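Local structure of Bd3459 (Bdellovibrio bacteriovorus, 5CEC) at residues V74-D82 and M310-L321. The protein is a predatory endopeptidase, probably with serine-type D-Ala-D-Ala carboxypeptidase activity, that is bound by the ankyrin-repeat immunity protein Bd3460. The protein carries 1 engineered substitution. Sequence-based numbering, arbitrary orientation.
Sequences VVTTLWAVD and MIKVLYSLDKSL
The carboxylate of D82 is the flat group that spans this contact: S320 OG donates to the syn lone pair of D82 OD1 at 2.7 Å, while OD2 is held by Y272 and a salt bridge to K276, which should fix the group's rotation. The contact is a largely buried pairing of two helices of the beta-lactamase-clan transpeptidase fold, running the same general way at 34° with axes 9.6 Å apart. L317 is a knob in a hole made by V74, T77, L78 and V81. Its CG lies anti to the backbone N (chi1 178°), which points the branch at helix 72-84; CD2 meets V74 CG1 at 3.9 Å and CD1 meets V81 CG2 at 4.0 Å, and the L317 side chain crosses those of V74 and V81 at about a right angle. In return L78 CD1 comes to 3.7 Å from the backbone N of L317. The V74 side chain also touches residues of a likely SxxK motif, so this packing probably lies behind the active site, while M310 and L314 on the other helix reach strand 376-385. Toward the start of both segments, the bent M310 chain sets its CE 3.7 Å from V75 CG2.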
loop_
_atom_site.group_PDB
_atom_site.type_symbol
_atom_site.label_atom_id
_atom_site.label_comp_id
_atom_site.label_asym_id
_atom_site.label_seq_id
_atom_site.Cartn_x
_atom_site.Cartn_y
_atom_site.Cartn_z
ATOM N N VAL A 74 -9.071 -5.324 2.791
ATOM C CA VAL A 74 -10.366 -4.679 2.990
ATOM C C VAL A 74 -11.304 -5.598 3.803
ATOM O O VAL A 74 -12.106 -5.129 4.605
ATOM C CB VAL A 74 -11.014 -4.262 1.671
ATOM C CG1 VAL A 74 -12.328 -3.552 1.944
ATOM C CG2 VAL A 74 -10.107 -3.335 0.869
ATOM N N VAL A 75 -11.183 -6.906 3.603
ATOM C CA VAL A 75 -11.968 -7.867 4.377
ATOM C C VAL A 75 -11.512 -7.846 5.835
ATOM O O VAL A 75 -12.328 -7.784 6.772
ATOM C CB VAL A 75 -11.854 -9.283 3.793
ATOM C CG1 VAL A 75 -12.794 -10.222 4.529
ATOM C CG2 VAL A 75 -12.246 -9.287 2.304
ATOM N N THR A 76 -10.201 -7.833 6.038
ATOM C CA THR A 76 -9.654 -7.705 7.420
ATOM C C THR A 76 -10.122 -6.381 8.079
ATOM O O THR A 76 -10.419 -6.371 9.267
ATOM C CB THR A 76 -8.136 -7.825 7.360
ATOM O OG1 THR A 76 -7.818 -9.068 6.713
ATOM C CG2 THR A 76 -7.511 -7.764 8.735
ATOM N N THR A 77 -10.170 -5.313 7.281
ATOM C CA THR A 77 -10.647 -3.992 7.732
ATOM C C THR A 77 -12.084 -4.121 8.220
ATOM O O THR A 77 -12.400 -3.647 9.310
ATOM C CB THR A 77 -10.521 -2.979 6.597
ATOM O OG1 THR A 77 -9.136 -2.810 6.288
ATOM C CG2 THR A 77 -11.053 -1.663 6.950
ATOM N N LEU A 78 -12.951 -4.753 7.435
ATOM C CA LEU A 78 -14.356 -4.939 7.852
ATOM C C LEU A 78 -14.408 -5.720 9.169
ATOM O O LEU A 78 -15.131 -5.337 10.100
ATOM C CB LEU A 78 -15.111 -5.707 6.776
ATOM C CG LEU A 78 -16.510 -6.166 7.174
ATOM C CD1 LEU A 78 -17.424 -5.003 7.554
ATOM C CD2 LEU A 78 -17.146 -6.994 6.084
ATOM N N TRP A 79 -13.672 -6.831 9.242
ATOM C CA TRP A 79 -13.704 -7.675 10.440
ATOM C C TRP A 79 -13.305 -6.842 11.666
ATOM O O TRP A 79 -13.994 -6.875 12.694
ATOM C CB TRP A 79 -12.786 -8.893 10.282
ATOM C CG TRP A 79 -12.916 -9.923 11.319
ATOM C CD1 TRP A 79 -13.986 -10.135 12.172
ATOM C CD2 TRP A 79 -12.000 -10.978 11.574
ATOM N NE1 TRP A 79 -13.763 -11.238 12.942
ATOM C CE2 TRP A 79 -12.550 -11.771 12.602
ATOM C CE3 TRP A 79 -10.747 -11.322 11.060
ATOM C CZ2 TRP A 79 -11.924 -12.886 13.072
ATOM C CZ3 TRP A 79 -10.125 -12.428 11.566
ATOM C CH2 TRP A 79 -10.696 -13.173 12.574
ATOM N N ALA A 80 -12.203 -6.089 11.559
ATOM C CA ALA A 80 -11.727 -5.285 12.675
ATOM C C ALA A 80 -12.747 -4.174 13.043
ATOM O O ALA A 80 -12.956 -3.883 14.225
ATOM C CB ALA A 80 -10.351 -4.721 12.368
ATOM N N VAL A 81 -13.286 -3.482 12.034
ATOM C CA VAL A 81 -14.278 -2.425 12.294
ATOM C C VAL A 81 -15.480 -2.991 13.036
ATOM O O VAL A 81 -15.971 -2.396 13.982
ATOM C CB VAL A 81 -14.689 -1.705 10.992
ATOM C CG1 VAL A 81 -15.953 -0.850 11.152
ATOM C CG2 VAL A 81 -13.529 -0.881 10.471
ATOM N N ASP A 82 -15.941 -4.154 12.609
ATOM C CA ASP A 82 -17.105 -4.809 13.262
ATOM C C ASP A 82 -16.765 -5.306 14.674
ATOM O O ASP A 82 -17.574 -5.166 15.591
ATOM C CB ASP A 82 -17.628 -5.965 12.397
ATOM C CG ASP A 82 -18.635 -5.523 11.362
ATOM O OD1 ASP A 82 -19.013 -4.309 11.318
ATOM O OD2 ASP A 82 -19.069 -6.415 10.609
ATOM N N MET A 310 -16.597 -9.424 -2.615
ATOM C CA MET A 310 -15.934 -8.139 -2.445
ATOM C C MET A 310 -16.914 -6.958 -2.409
ATOM O O MET A 310 -16.770 -6.030 -1.611
ATOM C CB MET A 310 -14.849 -7.970 -3.510
ATOM C CG MET A 310 -13.713 -8.973 -3.417
ATOM S SD MET A 310 -12.881 -9.039 -1.797
ATOM C CE MET A 310 -13.762 -10.341 -0.951
ATOM N N ILE A 311 -17.933 -6.995 -3.258
ATOM C CA ILE A 311 -18.975 -5.969 -3.228
ATOM C C ILE A 311 -19.718 -6.005 -1.889
ATOM O O ILE A 311 -19.951 -4.968 -1.294
ATOM C CB ILE A 311 -19.951 -6.136 -4.382
ATOM C CG1 ILE A 311 -19.203 -6.063 -5.729
ATOM C CG2 ILE A 311 -21.054 -5.093 -4.282
ATOM C CD1 ILE A 311 -18.476 -4.746 -5.976
ATOM N N LYS A 312 -20.061 -7.186 -1.405
ATOM C CA LYS A 312 -20.752 -7.307 -0.116
ATOM C C LYS A 312 -19.930 -6.775 1.047
ATOM O O LYS A 312 -20.419 -6.087 1.935
ATOM C CB LYS A 312 -21.174 -8.732 0.177
ATOM C CG LYS A 312 -22.220 -9.300 -0.781
ATOM C CD LYS A 312 -22.498 -10.767 -0.491
ATOM C CE LYS A 312 -23.302 -10.961 0.784
ATOM N NZ LYS A 312 -24.738 -10.549 0.669
ATOM N N VAL A 313 -18.627 -7.033 0.978
ATOM C CA VAL A 313 -17.708 -6.504 1.978
ATOM C C VAL A 313 -17.698 -4.984 1.951
ATOM O O VAL A 313 -17.748 -4.346 3.021
ATOM C CB VAL A 313 -16.292 -7.101 1.768
ATOM C CG1 VAL A 313 -15.221 -6.319 2.523
ATOM C CG2 VAL A 313 -16.288 -8.561 2.196
ATOM N N LEU A 314 -17.632 -4.400 0.758
ATOM C CA LEU A 314 -17.667 -2.929 0.648
ATOM C C LEU A 314 -18.972 -2.346 1.218
ATOM O O LEU A 314 -18.951 -1.359 1.972
ATOM C CB LEU A 314 -17.460 -2.476 -0.785
ATOM C CG LEU A 314 -15.996 -2.699 -1.267
ATOM C CD1 LEU A 314 -15.963 -2.730 -2.788
ATOM C CD2 LEU A 314 -15.028 -1.664 -0.701
ATOM N N TYR A 315 -20.103 -2.949 0.851
ATOM C CA TYR A 315 -21.407 -2.498 1.351
ATOM C C TYR A 315 -21.444 -2.515 2.867
ATOM O O TYR A 315 -21.848 -1.530 3.526
ATOM C CB TYR A 315 -22.510 -3.388 0.814
ATOM C CG TYR A 315 -23.845 -3.020 1.357
ATOM C CD1 TYR A 315 -24.290 -3.521 2.575
ATOM C CD2 TYR A 315 -24.654 -2.136 0.669
ATOM C CE1 TYR A 315 -25.518 -3.170 3.076
ATOM C CE2 TYR A 315 -25.878 -1.756 1.165
ATOM C CZ TYR A 315 -26.333 -2.272 2.383
ATOM O OH TYR A 315 -27.518 -1.934 2.910
ATOM N N SER A 316 -20.988 -3.622 3.444
ATOM C CA SER A 316 -20.995 -3.809 4.895
ATOM C C SER A 316 -20.022 -2.893 5.619
ATOM O O SER A 316 -20.334 -2.384 6.701
ATOM C CB SER A 316 -20.753 -5.279 5.256
ATOM O OG SER A 316 -21.810 -6.100 4.806
ATOM N N LEU A 317 -18.822 -2.688 5.052
ATOM C CA LEU A 317 -17.858 -1.793 5.635
ATOM C C LEU A 317 -18.390 -0.371 5.639
ATOM O O LEU A 317 -18.262 0.354 6.647
ATOM C CB LEU A 317 -16.536 -1.902 4.866
ATOM C CG LEU A 317 -15.415 -0.969 5.340
ATOM C CD1 LEU A 317 -15.079 -1.153 6.820
ATOM C CD2 LEU A 317 -14.178 -1.220 4.504
ATOM N N ASP A 318 -18.921 0.058 4.496
ATOM C CA ASP A 318 -19.503 1.387 4.383
ATOM C C ASP A 318 -20.612 1.573 5.436
ATOM O O ASP A 318 -20.687 2.623 6.102
ATOM C CB ASP A 318 -20.026 1.621 2.967
ATOM C CG ASP A 318 -19.853 3.042 2.465
ATOM O OD1 ASP A 318 -19.291 3.910 3.166
ATOM O OD2 ASP A 318 -20.300 3.278 1.318
ATOM N N LYS A 319 -21.446 0.557 5.611
ATOM C CA LYS A 319 -22.577 0.639 6.542
ATOM C C LYS A 319 -22.059 0.805 7.966
ATOM O O LYS A 319 -22.521 1.689 8.700
ATOM C CB LYS A 319 -23.455 -0.605 6.463
ATOM C CG LYS A 319 -24.668 -0.538 7.394
ATOM C CD LYS A 319 -25.501 -1.782 7.224
ATOM C CE LYS A 319 -26.675 -1.785 8.172
ATOM N NZ LYS A 319 -27.475 -3.037 8.056
ATOM N N SER A 320 -21.068 -0.007 8.346
ATOM C CA SER A 320 -20.525 0.053 9.699
ATOM C C SER A 320 -19.811 1.389 9.961
ATOM O O SER A 320 -19.952 1.982 11.044
ATOM C CB SER A 320 -19.592 -1.129 9.949
ATOM O OG SER A 320 -20.315 -2.371 9.914
ATOM N N LEU A 321 -19.047 1.878 8.984
ATOM C CA LEU A 321 -18.411 3.188 9.123
ATOM C C LEU A 321 -19.423 4.326 9.200
ATOM O O LEU A 321 -19.254 5.238 10.011
ATOM C CB LEU A 321 -17.447 3.438 7.967
ATOM C CG LEU A 321 -16.213 2.531 7.967
ATOM C CD1 LEU A 321 -15.503 2.669 6.626
ATOM C CD2 LEU A 321 -15.271 2.854 9.129
#